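Local coordinates for protein ADP-ribosyltransferase (PDB 1OJQ) that binds NAD+ and, as a C3-type exoenzyme, probably transfers a single ADP-ribose unit from it to target proteins of the Rho GTPase family, at residues A[4-9]-A[79-84]; A[18-23]-A[164-169]; A[27-32]-A[65-70]; A[191-196]-A[204-209]. All blocks are in the same frame, centred on the assembly; numbering follows the deposited sequence.

Contact 1 (A[4-9]-A[79-84])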
loop_
_atom_site.group_PDB
_atom_site.type_symbol
_atom_site.label_atom_id
_atom_site.label_comp_id
_atom_site.label_asym_id
_atom_site.label_seq_id
_atom_site.Cartn_x
_atom_site.Cartn_y
_atom_site.Cartn_z
ATOM N N LYS A 4 15.788 -1.393 -3.899
ATOM C CA LYS A 4 15.459 -0.559 -5.054
ATOM C C LYS A 4 14.526 0.569 -4.644
ATOM O O LYS A 4 13.690 0.404 -3.748
ATOM C CB LYS A 4 14.762 -1.381 -6.142
ATOM C CG LYS A 4 15.488 -2.652 -6.546
ATOM C CD LYS A 4 16.557 -2.405 -7.579
ATOM C CE LYS A 4 16.063 -2.069 -8.968
ATOM N NZ LYS A 4 17.082 -1.360 -9.798
ATOM N N ASN A 5 14.645 1.709 -5.307
ATOM C CA ASN A 5 13.718 2.811 -5.087
ATOM C C ASN A 5 13.539 3.530 -6.419
ATOM O O ASN A 5 14.558 4.020 -6.907
ATOM C CB ASN A 5 14.245 3.755 -4.019
ATOM C CG ASN A 5 13.202 4.799 -3.649
ATOM O OD1 ASN A 5 13.435 5.981 -3.914
ATOM N ND2 ASN A 5 12.071 4.415 -3.092
ATOM N N PHE A 6 12.334 3.573 -6.971
ATOM C CA PHE A 6 12.104 4.080 -8.314
ATOM C C PHE A 6 11.552 5.495 -8.351
ATOM O O PHE A 6 10.571 5.787 -7.657
ATOM C CB PHE A 6 11.112 3.168 -9.074
ATOM C CG PHE A 6 11.731 1.796 -9.327
ATOM C CD1 PHE A 6 12.601 1.596 -10.391
ATOM C CD2 PHE A 6 11.437 0.735 -8.489
ATOM C CE1 PHE A 6 13.160 0.345 -10.602
ATOM C CE2 PHE A 6 11.994 -0.520 -8.700
ATOM C CZ PHE A 6 12.857 -0.714 -9.758
ATOM N N THR A 7 12.167 6.321 -9.194
ATOM C CA THR A 7 11.584 7.617 -9.519
ATOM C C THR A 7 11.294 7.743 -11.019
ATOM O O THR A 7 10.548 8.630 -11.447
ATOM C CB THR A 7 12.482 8.798 -9.103
ATOM O OG1 THR A 7 13.765 8.683 -9.741
ATOM C CG2 THR A 7 12.710 8.770 -7.602
ATOM N N ASP A 8 11.886 6.866 -11.797
ATOM C CA ASP A 8 11.756 6.876 -13.260
ATOM C C ASP A 8 10.709 5.858 -13.710
ATOM O O ASP A 8 10.928 4.661 -13.445
ATOM C CB ASP A 8 13.094 6.529 -13.897
ATOM C CG ASP A 8 13.002 6.530 -15.415
ATOM O OD1 ASP A 8 13.198 7.616 -16.002
ATOM O OD2 ASP A 8 12.736 5.453 -15.987
ATOM N N LEU A 9 9.641 6.331 -14.336
ATOM C CA LEU A 9 8.557 5.462 -14.783
ATOM C C LEU A 9 9.039 4.322 -15.665
ATOM O O LEU A 9 8.559 3.187 -15.568
ATOM C CB LEU A 9 7.535 6.317 -15.542
ATOM C CG LEU A 9 6.699 7.253 -14.657
ATOM C CD1 LEU A 9 5.813 8.133 -15.533
ATOM C CD2 LEU A 9 5.887 6.454 -13.649
ATOM N N ASP A 79 14.003 -8.144 -5.693
ATOM C CA ASP A 79 14.889 -7.314 -4.878
ATOM C C ASP A 79 14.103 -6.765 -3.680
ATOM O O ASP A 79 12.887 -6.643 -3.782
ATOM C CB ASP A 79 15.457 -6.108 -5.614
ATOM C CG ASP A 79 16.157 -6.447 -6.919
ATOM O OD1 ASP A 79 15.558 -6.343 -8.008
ATOM O OD2 ASP A 79 17.339 -6.841 -6.835
ATOM N N SER A 80 14.810 -6.405 -2.616
ATOM C CA SER A 80 14.177 -5.556 -1.601
ATOM C C SER A 80 13.764 -4.273 -2.310
ATOM O O SER A 80 14.516 -3.788 -3.171
ATOM C CB SER A 80 15.159 -5.322 -0.466
ATOM O OG SER A 80 14.786 -4.237 0.358
ATOM N N VAL A 81 12.596 -3.701 -2.024
ATOM C CA VAL A 81 12.192 -2.509 -2.783
ATOM C C VAL A 81 11.269 -1.622 -1.955
ATOM O O VAL A 81 10.544 -2.184 -1.123
ATOM C CB VAL A 81 11.457 -2.920 -4.086
ATOM C CG1 VAL A 81 10.257 -3.814 -3.781
ATOM C CG2 VAL A 81 11.007 -1.715 -4.902
ATOM N N TYR A 82 11.288 -0.302 -2.164
ATOM C CA TYR A 82 10.262 0.531 -1.536
ATOM C C TYR A 82 9.030 0.677 -2.428
ATOM O O TYR A 82 9.150 0.891 -3.630
ATOM C CB TYR A 82 10.753 1.958 -1.249
ATOM C CG TYR A 82 11.573 2.044 0.027
ATOM C CD1 TYR A 82 12.954 2.099 -0.025
ATOM C CD2 TYR A 82 10.928 2.061 1.261
ATOM C CE1 TYR A 82 13.687 2.174 1.149
ATOM C CE2 TYR A 82 11.649 2.135 2.441
ATOM C CZ TYR A 82 13.026 2.191 2.356
ATOM O OH TYR A 82 13.750 2.266 3.523
ATOM N N VAL A 83 7.854 0.586 -1.822
ATOM C CA VAL A 83 6.628 0.963 -2.538
ATOM C C VAL A 83 5.936 2.035 -1.692
ATOM O O VAL A 83 6.263 2.165 -0.501
ATOM C CB VAL A 83 5.685 -0.216 -2.785
ATOM C CG1 VAL A 83 6.379 -1.179 -3.752
ATOM C CG2 VAL A 83 5.283 -0.956 -1.522
ATOM N N TYR A 84 4.996 2.746 -2.302
ATOM C CA TYR A 84 4.374 3.892 -1.671
ATOM C C TYR A 84 2.858 3.824 -1.692
ATOM O O TYR A 84 2.247 3.238 -2.584
ATOM C CB TYR A 84 4.821 5.153 -2.426
ATOM C CG TYR A 84 6.322 5.345 -2.320
ATOM C CD1 TYR A 84 7.219 4.752 -3.200
ATOM C CD2 TYR A 84 6.828 6.147 -1.307
ATOM C CE1 TYR A 84 8.587 4.961 -3.061
ATOM C CE2 TYR A 84 8.182 6.357 -1.160
ATOM C CZ TYR A 84 9.056 5.763 -2.049
ATOM O OH TYR A 84 10.400 5.980 -1.865
HETATM O O HOH W 1 10.166 2.449 -5.535
#
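Both backbone polar groups of Lys4 find a partner in segment 79-84. Lys4 N gives its hydrogen to Ser80 O at 2.8 Å, nearly straight (168° at the hydrogen), although the donor stands 29° above the carbonyl plane. Lys4 O in turn accepts from Tyr82 N at 3.0 Å, almost along its own C=O axis. Together they make a single beta bridge between Lys4 and Val81. Beyond the bridge a water takes over the pairing: it accepts from Phe6 N at 2.8 Å and donates to Tyr82 O at 2.7 Å. The N-terminal segment thus runs briefly alongside strand 81-87, which pairs on its other flank with strand 152-158 and is an outermost strand of the five-stranded mixed sheet of this ADP-ribosyltransferase fold, before leading into helix 9-23. Asn5 adds a side-chain bond. With CG anti to the backbone N (chi1 -172°), its amide passes Tyr82 CB and gives ND2 to Tyr84 OH at 2.6 Å, close to the amide plane and at the edge of the tyrosine ring; a short amide and a long phenol are well matched to span this gap. Lys4, bent in mid-chain, lays its methylenes on Asp79, CG meeting CB at 3.6 Å. The carboxylate is engaged elsewhere, OD1 accepting from Trp15 NE1, while Ser80 OG is bonded to Thr3 OG1. Phe6, which also meets the Trp15 ring, supplies the apolar side: its CE2 lies 4.1 Å from Val81 CG2, the methyl sitting at the ring edge near its plane.

Contact 2 (A[18-23]-A[164-169])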
loop_
_atom_site.group_PDB
_atom_site.type_symbol
_atom_site.label_atom_id
_atom_site.label_comp_id
_atom_site.label_asym_id
_atom_site.label_seq_id
_atom_site.Cartn_x
_atom_site.Cartn_y
_atom_site.Cartn_z
ATOM N N SER A 18 9.229 -7.688 -14.861
ATOM C CA SER A 18 9.962 -8.928 -14.543
ATOM C C SER A 18 9.154 -9.736 -13.540
ATOM O O SER A 18 9.181 -10.969 -13.571
ATOM C CB SER A 18 11.388 -8.659 -14.053
ATOM O OG SER A 18 11.404 -8.206 -12.700
ATOM N N LEU A 19 8.408 -9.057 -12.653
ATOM C CA LEU A 19 7.546 -9.863 -11.782
ATOM C C LEU A 19 6.418 -10.493 -12.590
ATOM O O LEU A 19 6.034 -11.646 -12.352
ATOM C CB LEU A 19 6.936 -9.030 -10.646
ATOM C CG LEU A 19 7.842 -8.806 -9.428
ATOM C CD1 LEU A 19 8.969 -7.880 -9.847
ATOM C CD2 LEU A 19 7.050 -8.253 -8.253
ATOM N N ILE A 20 5.880 -9.727 -13.541
ATOM C CA ILE A 20 4.732 -10.263 -14.284
ATOM C C ILE A 20 5.183 -11.492 -15.062
ATOM O O ILE A 20 4.514 -12.520 -15.073
ATOM C CB ILE A 20 4.119 -9.208 -15.214
ATOM C CG1 ILE A 20 3.394 -8.099 -14.435
ATOM C CG2 ILE A 20 3.244 -9.882 -16.257
ATOM C CD1 ILE A 20 2.900 -6.940 -15.283
ATOM N N LYS A 21 6.344 -11.359 -15.702
ATOM C CA LYS A 21 6.902 -12.481 -16.451
ATOM C C LYS A 21 6.990 -13.718 -15.579
ATOM O O LYS A 21 6.618 -14.827 -15.997
ATOM C CB LYS A 21 8.291 -12.112 -16.981
ATOM C CG LYS A 21 8.901 -13.237 -17.804
ATOM C CD LYS A 21 10.080 -12.739 -18.630
ATOM C CE LYS A 21 10.689 -13.881 -19.437
ATOM N NZ LYS A 21 11.929 -13.467 -20.152
ATOM N N SER A 22 7.468 -13.547 -14.348
ATOM C CA SER A 22 7.674 -14.723 -13.506
ATOM C C SER A 22 6.357 -15.354 -13.088
ATOM O O SER A 22 6.279 -16.556 -12.804
ATOM C CB SER A 22 8.525 -14.359 -12.285
ATOM O OG SER A 22 7.748 -13.590 -11.383
ATOM N N ALA A 23 5.278 -14.578 -13.033
ATOM C CA ALA A 23 4.026 -15.126 -12.501
ATOM C C ALA A 23 3.267 -16.013 -13.482
ATOM O O ALA A 23 2.479 -16.848 -13.005
ATOM C CB ALA A 23 3.144 -13.957 -12.039
ATOM N N ALA A 164 4.327 -10.425 -3.887
ATOM C CA ALA A 164 3.878 -9.118 -4.389
ATOM C C ALA A 164 3.510 -9.224 -5.868
ATOM O O ALA A 164 4.225 -9.901 -6.611
ATOM C CB ALA A 164 4.971 -8.083 -4.195
ATOM N N ALA A 165 2.436 -8.593 -6.295
ATOM C CA ALA A 165 2.058 -8.627 -7.708
ATOM C C ALA A 165 2.265 -7.246 -8.333
ATOM O O ALA A 165 1.736 -6.260 -7.828
ATOM C CB ALA A 165 0.597 -8.992 -7.943
ATOM N N TYR A 166 3.023 -7.196 -9.427
ATOM C CA TYR A 166 3.064 -5.922 -10.147
ATOM C C TYR A 166 1.947 -5.942 -11.182
ATOM O O TYR A 166 1.950 -6.885 -11.977
ATOM C CB TYR A 166 4.389 -5.695 -10.853
ATOM C CG TYR A 166 4.480 -4.459 -11.725
ATOM C CD1 TYR A 166 4.694 -3.198 -11.164
ATOM C CD2 TYR A 166 4.362 -4.538 -13.110
ATOM C CE1 TYR A 166 4.780 -2.081 -11.984
ATOM C CE2 TYR A 166 4.462 -3.424 -13.927
ATOM C CZ TYR A 166 4.670 -2.179 -13.355
ATOM O OH TYR A 166 4.763 -1.053 -14.140
ATOM N N ILE A 167 1.078 -4.933 -11.133
ATOM C CA ILE A 167 -0.098 -5.055 -11.972
ATOM C C ILE A 167 -0.266 -3.921 -12.963
ATOM O O ILE A 167 -1.374 -3.775 -13.498
ATOM C CB ILE A 167 -1.348 -5.182 -11.066
ATOM C CG1 ILE A 167 -1.679 -3.911 -10.288
ATOM C CG2 ILE A 167 -1.195 -6.380 -10.124
ATOM C CD1 ILE A 167 -2.991 -4.029 -9.519
ATOM N N ASP A 168 0.759 -3.128 -13.252
ATOM C CA ASP A 168 0.553 -2.018 -14.174
ATOM C C ASP A 168 0.753 -2.467 -15.624
ATOM O O ASP A 168 1.756 -2.142 -16.251
ATOM C CB ASP A 168 1.483 -0.849 -13.833
ATOM C CG ASP A 168 0.985 0.452 -14.418
ATOM O OD1 ASP A 168 -0.105 0.465 -15.032
ATOM O OD2 ASP A 168 1.661 1.495 -14.262
ATOM N N SER A 169 -0.246 -3.186 -16.113
ATOM C CA SER A 169 -0.390 -3.608 -17.507
ATOM C C SER A 169 -1.849 -3.414 -17.879
ATOM O O SER A 169 -2.725 -3.447 -16.999
ATOM C CB SER A 169 0.080 -5.050 -17.660
ATOM O OG SER A 169 0.130 -5.447 -19.018
#
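Helix 9-23 packs here against strand 165-166, an outermost strand of the three-stranded antiparallel sheet, so the contact joins a helix to the edge of a sheet in the ADP-ribosyltransferase fold. Apolar packing carries it. Ile20 reaches over with an extended chain: CG1 is anti to the carbonyl carbon (chi1 -70°) and CD1 trails beyond it, which brings the tip against the rim of Tyr166, CD1 to CD2 3.6 Å. CG1 lies in the plane of that ring, so the isoleucine meets an edge. Branched isoleucine suits the place because its slender CG1-CD1 arm fits the angle between the ring edge of Tyr166 and that residue's own carbonyl oxygen. The same methyl also rests on Ser169 CB at 4.1 Å, while Leu19 sets its CB 4.2 Å from Tyr166 CB.

Carbonyl oxygens are touched by carbon as well. Ile20 CG1 comes to 3.1 Å from Tyr166 O, a tight approach, and Leu19 CD2 lies 3.7 Å from Ala164 O, which has its hydrogen bond from Ser75 OG.

Polar order stays within each segment or turns to other neighbours. Asp168 centres an inverse gamma turn, and its N lies over one face of the Tyr166 ring, offset toward the rim; both its carboxylate oxygens accept backbone N-H groups, from Gly177 and Gln179. On the helix, Ser22 OG bends back to donate to Leu19 O at 2.8 Å from above the carbonyl plane.

Contact 3 (A[27-32]-A[65-70])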
loop_
_atom_site.group_PDB
_atom_site.type_symbol
_atom_site.label_atom_id
_atom_site.label_comp_id
_atom_site.label_asym_id
_atom_site.label_seq_id
_atom_site.Cartn_x
_atom_site.Cartn_y
_atom_site.Cartn_z
ATOM N N SER A 27 -5.813 -16.670 -17.476
ATOM C CA SER A 27 -6.916 -15.746 -17.743
ATOM C C SER A 27 -7.638 -15.398 -16.453
ATOM O O SER A 27 -8.089 -14.259 -16.267
ATOM C CB SER A 27 -7.897 -16.366 -18.742
ATOM O OG SER A 27 -7.242 -16.635 -19.971
ATOM N N LYS A 28 -7.757 -16.379 -15.544
ATOM C CA LYS A 28 -8.445 -16.085 -14.284
ATOM C C LYS A 28 -7.673 -15.107 -13.406
ATOM O O LYS A 28 -8.289 -14.262 -12.753
ATOM C CB LYS A 28 -8.651 -17.405 -13.520
ATOM C CG LYS A 28 -10.112 -17.842 -13.486
ATOM C CD LYS A 28 -10.733 -17.389 -12.162
ATOM C CE LYS A 28 -12.247 -17.498 -12.230
ATOM N NZ LYS A 28 -12.910 -16.522 -11.332
ATOM N N ASP A 29 -6.349 -15.246 -13.401
ATOM C CA ASP A 29 -5.469 -14.324 -12.694
ATOM C C ASP A 29 -5.740 -12.904 -13.176
ATOM O O ASP A 29 -5.909 -11.942 -12.431
ATOM C CB ASP A 29 -4.003 -14.666 -12.922
ATOM C CG ASP A 29 -3.516 -15.902 -12.200
ATOM O OD1 ASP A 29 -3.954 -16.133 -11.061
ATOM O OD2 ASP A 29 -2.683 -16.640 -12.777
ATOM N N LYS A 30 -5.779 -12.771 -14.502
ATOM C CA LYS A 30 -5.976 -11.421 -15.055
ATOM C C LYS A 30 -7.298 -10.808 -14.632
ATOM O O LYS A 30 -7.370 -9.637 -14.260
ATOM C CB LYS A 30 -5.909 -11.527 -16.583
ATOM C CG LYS A 30 -4.506 -11.897 -17.060
ATOM C CD LYS A 30 -4.409 -11.516 -18.531
ATOM C CE LYS A 30 -4.262 -12.755 -19.397
ATOM N NZ LYS A 30 -4.304 -12.364 -20.844
ATOM N N MET A 31 -8.346 -11.631 -14.681
ATOM C CA MET A 31 -9.689 -11.203 -14.331
ATOM C C MET A 31 -9.789 -10.791 -12.869
ATOM O O MET A 31 -10.442 -9.803 -12.521
ATOM C CB MET A 31 -10.680 -12.335 -14.596
ATOM C CG MET A 31 -12.112 -12.135 -14.155
ATOM S SD MET A 31 -13.003 -13.725 -14.230
ATOM C CE MET A 31 -13.587 -13.864 -12.545
ATOM N N ALA A 32 -9.161 -11.586 -12.006
ATOM C CA ALA A 32 -9.194 -11.287 -10.583
ATOM C C ALA A 32 -8.523 -9.957 -10.289
ATOM O O ALA A 32 -9.076 -9.164 -9.534
ATOM C CB ALA A 32 -8.445 -12.349 -9.782
ATOM N N VAL A 65 -11.427 -14.221 -2.867
ATOM C CA VAL A 65 -10.256 -14.140 -1.982
ATOM C C VAL A 65 -9.292 -15.294 -2.231
ATOM O O VAL A 65 -8.087 -15.026 -2.355
ATOM C CB VAL A 65 -10.670 -14.086 -0.496
ATOM C CG1 VAL A 65 -9.467 -14.319 0.398
ATOM C CG2 VAL A 65 -11.361 -12.741 -0.251
ATOM N N ARG A 66 -9.757 -16.540 -2.304
ATOM C CA ARG A 66 -8.802 -17.611 -2.635
ATOM C C ARG A 66 -8.079 -17.326 -3.944
ATOM O O ARG A 66 -6.868 -17.541 -4.095
ATOM C CB ARG A 66 -9.536 -18.955 -2.709
ATOM C CG ARG A 66 -9.786 -19.526 -1.296
ATOM C CD ARG A 66 -10.440 -20.892 -1.380
ATOM N NE ARG A 66 -11.814 -20.863 -1.886
ATOM C CZ ARG A 66 -12.857 -20.714 -1.076
ATOM N NH1 ARG A 66 -12.681 -20.576 0.227
ATOM N NH2 ARG A 66 -14.081 -20.702 -1.599
ATOM N N GLN A 67 -8.848 -16.834 -4.928
ATOM C CA GLN A 67 -8.270 -16.521 -6.228
ATOM C C GLN A 67 -7.211 -15.435 -6.105
ATOM O O GLN A 67 -6.102 -15.659 -6.601
ATOM C CB GLN A 67 -9.376 -16.108 -7.216
ATOM C CG GLN A 67 -8.863 -15.633 -8.562
ATOM C CD GLN A 67 -8.027 -16.606 -9.340
ATOM O OE1 GLN A 67 -6.836 -16.371 -9.616
ATOM N NE2 GLN A 67 -8.590 -17.727 -9.740
ATOM N N LEU A 68 -7.538 -14.286 -5.497
ATOM C CA LEU A 68 -6.550 -13.177 -5.490
ATOM C C LEU A 68 -5.332 -13.558 -4.660
ATOM O O LEU A 68 -4.211 -13.179 -4.992
ATOM C CB LEU A 68 -7.190 -11.883 -4.995
ATOM C CG LEU A 68 -6.464 -10.570 -5.310
ATOM C CD1 LEU A 68 -6.166 -10.401 -6.797
ATOM C CD2 LEU A 68 -7.250 -9.357 -4.826
ATOM N N ASP A 69 -5.541 -14.315 -3.578
ATOM C CA ASP A 69 -4.425 -14.794 -2.783
ATOM C C ASP A 69 -3.489 -15.623 -3.658
ATOM O O ASP A 69 -2.277 -15.465 -3.578
ATOM C CB ASP A 69 -4.886 -15.664 -1.625
ATOM C CG ASP A 69 -5.557 -14.941 -0.474
ATOM O OD1 ASP A 69 -5.651 -13.687 -0.443
ATOM O OD2 ASP A 69 -6.002 -15.686 0.425
ATOM N N SER A 70 -4.095 -16.508 -4.453
ATOM C CA SER A 70 -3.280 -17.357 -5.323
ATOM C C SER A 70 -2.548 -16.534 -6.374
ATOM O O SER A 70 -1.338 -16.713 -6.590
ATOM C CB SER A 70 -4.184 -18.419 -5.963
ATOM O OG SER A 70 -3.502 -19.011 -7.048
HETATM O O HOH W 2 -4.455 -18.685 -9.931
#
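The carboxylate of Asp29 and the amide of Gln67 come together with their planes 72° apart, the side chains crossing at about a right angle. They sit where helix 27-38 packs across helix 59-73, within the helical N-terminal part of the ADP-ribosyltransferase fold. The short segments have axes 9.4 Å apart at closest approach and cross at -106°, so neighbouring turns meet in one patch and do not run along each other, even though the second helix falls in a region predicted as coiled coil.

Gln67 fills that patch. Its CG is anti to the backbone N and the chain then bends at chi2 (59°), which curls the amide round to the other helix; a flexible side chain with a polar end fits a site that is part apolar and part solvent-facing. Its CG packs on Ala32 CB at 3.5 Å, and a residue as small as alanine suits the point where the backbones are nearest, Ala32 CA 6.0 Å from Leu68 CA. Lys28, exposed, bends over from the outer side and lays its CD 4.0 Å from Gln67 CD.

The buried carboxylate of Asp29 is well supplied. OD1 accepts from Thr71 OG1, OD2 takes Ser26 N and a salt bridge to Lys74 NZ, which would favour the charged form. A water donates to Asp29 OD1 at 2.8 Å and also meets Ser70 OG at 3.1 Å, linking the two helices. Leu68, itself buried, brings the end of its side chain toward helix 27-38, so that its CD1 lies 4.2 Å from Ala32 CB.

Contact 4 (A[191-196]-A[204-209])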
loop_
_atom_site.group_PDB
_atom_site.type_symbol
_atom_site.label_atom_id
_atom_site.label_comp_id
_atom_site.label_asym_id
_atom_site.label_seq_id
_atom_site.Cartn_x
_atom_site.Cartn_y
_atom_site.Cartn_z
ATOM N N VAL A 191 6.485 0.600 11.770
ATOM C CA VAL A 191 6.841 1.975 11.439
ATOM C C VAL A 191 8.199 2.340 12.026
ATOM O O VAL A 191 8.426 2.151 13.216
ATOM C CB VAL A 191 5.758 2.945 11.951
ATOM C CG1 VAL A 191 6.250 4.376 11.773
ATOM C CG2 VAL A 191 4.456 2.697 11.202
ATOM N N GLY A 192 9.105 2.863 11.212
ATOM C CA GLY A 192 10.414 3.343 11.610
ATOM C C GLY A 192 10.367 4.803 12.047
ATOM O O GLY A 192 10.974 5.191 13.052
ATOM N N SER A 193 9.651 5.641 11.287
ATOM C CA SER A 193 9.627 7.062 11.607
ATOM C C SER A 193 8.466 7.749 10.896
ATOM O O SER A 193 7.951 7.224 9.917
ATOM C CB SER A 193 10.919 7.746 11.143
ATOM O OG SER A 193 11.059 7.741 9.717
ATOM N N VAL A 194 8.132 8.918 11.419
ATOM C CA VAL A 194 7.192 9.839 10.794
ATOM C C VAL A 194 7.861 11.198 10.672
ATOM O O VAL A 194 8.167 11.811 11.702
ATOM C CB VAL A 194 5.877 9.990 11.582
ATOM C CG1 VAL A 194 4.941 10.892 10.771
ATOM C CG2 VAL A 194 5.254 8.648 11.876
ATOM N N LYS A 195 8.094 11.665 9.453
ATOM C CA LYS A 195 8.806 12.909 9.203
ATOM C C LYS A 195 8.064 13.807 8.213
ATOM O O LYS A 195 7.189 13.353 7.480
ATOM C CB LYS A 195 10.185 12.614 8.622
ATOM C CG LYS A 195 11.091 11.694 9.429
ATOM C CD LYS A 195 12.442 11.614 8.694
ATOM C CE LYS A 195 13.473 10.848 9.502
ATOM N NZ LYS A 195 13.651 11.395 10.883
ATOM N N LEU A 196 8.426 15.085 8.173
ATOM C CA LEU A 196 7.927 15.974 7.135
ATOM C C LEU A 196 8.792 15.880 5.889
ATOM O O LEU A 196 9.996 15.629 6.005
ATOM C CB LEU A 196 7.902 17.436 7.618
ATOM C CG LEU A 196 6.656 17.734 8.476
ATOM C CD1 LEU A 196 6.793 19.047 9.223
ATOM C CD2 LEU A 196 5.411 17.708 7.608
ATOM N N ILE A 204 5.662 11.944 5.766
ATOM C CA ILE A 204 6.146 10.642 5.307
ATOM C C ILE A 204 6.291 9.669 6.473
ATOM O O ILE A 204 7.025 9.894 7.446
ATOM C CB ILE A 204 7.475 10.815 4.550
ATOM C CG1 ILE A 204 7.381 11.807 3.372
ATOM C CG2 ILE A 204 8.015 9.467 4.075
ATOM C CD1 ILE A 204 8.612 11.826 2.497
ATOM N N ILE A 205 5.555 8.560 6.398
ATOM C CA ILE A 205 5.629 7.477 7.365
ATOM C C ILE A 205 6.455 6.357 6.736
ATOM O O ILE A 205 6.006 5.776 5.743
ATOM C CB ILE A 205 4.238 6.938 7.761
ATOM C CG1 ILE A 205 3.296 8.038 8.259
ATOM C CG2 ILE A 205 4.369 5.791 8.766
ATOM C CD1 ILE A 205 1.837 7.663 8.358
ATOM N N THR A 206 7.652 6.101 7.259
ATOM C CA THR A 206 8.531 5.078 6.693
ATOM C C THR A 206 8.389 3.806 7.508
ATOM O O THR A 206 8.411 3.881 8.738
ATOM C CB THR A 206 9.999 5.512 6.687
ATOM O OG1 THR A 206 10.130 6.718 5.910
ATOM C CG2 THR A 206 10.858 4.418 6.059
ATOM N N ALA A 207 8.198 2.656 6.877
ATOM C CA ALA A 207 7.967 1.418 7.614
ATOM C C ALA A 207 8.552 0.205 6.893
ATOM O O ALA A 207 8.820 0.226 5.685
ATOM C CB ALA A 207 6.463 1.223 7.824
ATOM N N VAL A 208 8.719 -0.877 7.636
ATOM C CA VAL A 208 9.212 -2.132 7.082
ATOM C C VAL A 208 8.151 -3.230 7.121
ATOM O O VAL A 208 7.632 -3.535 8.192
ATOM C CB VAL A 208 10.445 -2.591 7.881
ATOM C CG1 VAL A 208 11.031 -3.861 7.282
ATOM C CG2 VAL A 208 11.448 -1.450 7.881
ATOM N N VAL A 209 7.858 -3.799 5.953
ATOM C CA VAL A 209 6.878 -4.883 5.858
ATOM C C VAL A 209 7.475 -6.220 6.269
ATOM O O VAL A 209 8.619 -6.551 5.955
ATOM C CB VAL A 209 6.355 -4.989 4.407
ATOM C CG1 VAL A 209 5.624 -6.294 4.132
ATOM C CG2 VAL A 209 5.424 -3.821 4.070
HETATM O O HOH W 3 9.672 9.000 7.426
#
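Val194 and Ile205 stand side by side and point the same way, CG1 of the valine 4.1 Å from CG1 of the isoleucine, as a directly opposed non-hydrogen-bonded pair. Ile205 sends its other branch along the sheet to Val191, which crosses it obliquely: CG2 of Ile205 meets CG1 of Val191 at 3.8 Å. Ala207, paired with Val191, completes this face with its CB 4.2 Å from Val191 CG2. Beta-branched residues suit the extended backbone, and on this buried side Val194 is covered by Val119 and Leu122 of helix 116-126.

The strands form an antiparallel beta hairpin, 187-196 with 203-209, inside the mixed sheet of the fold, and strand 152-158 pairs with the second strand on its far flank. A classic beta bulge interrupts the register: Gly192 and Ser193 both face Thr206. Thr206 O is therefore shared, taking Gly192 N at 2.8 Å in its carbonyl plane and Ser193 N more weakly at 3.3 Å. Past the bulge the ladder is regular, with Thr206 N to Ser193 O and two bonds between Lys195 and Ile204, of which Ile204 N to Lys195 O is short at 2.7 Å.

Ser193, Lys195, Ile204 and Thr206 take the other face, where exposure is greater and polar ends appear. Ser193 OG, in the crowded position between backbone N and carbonyl carbon (chi1 65°), does not reach Thr206 OG1, 4.1 Å away. A water joins the two hydroxyls, and it donates to Ile204 O at 2.8 Å as well.

How the contacts relate
Contacts 1 and 4 belong to the same five-stranded sheet, contact 4 between two of its strands and contact 1 at an outermost strand; accordingly backbone hydrogen bonds dominate both, a full ladder with a bulge in one and a single bridge extended by a water in the other. Contacts 2 and 3 pack helices and rely on side chains. Contact 2 is the most buried and almost wholly apolar, whereas contact 3, farthest from the chain centre, mixes alanine and leucine with polar groups and solvent. The first segment of contact 1 runs into helix 9-23, which also carries part of contact 2, whose centre lies about 26 Å from that of contact 4, across the molecule.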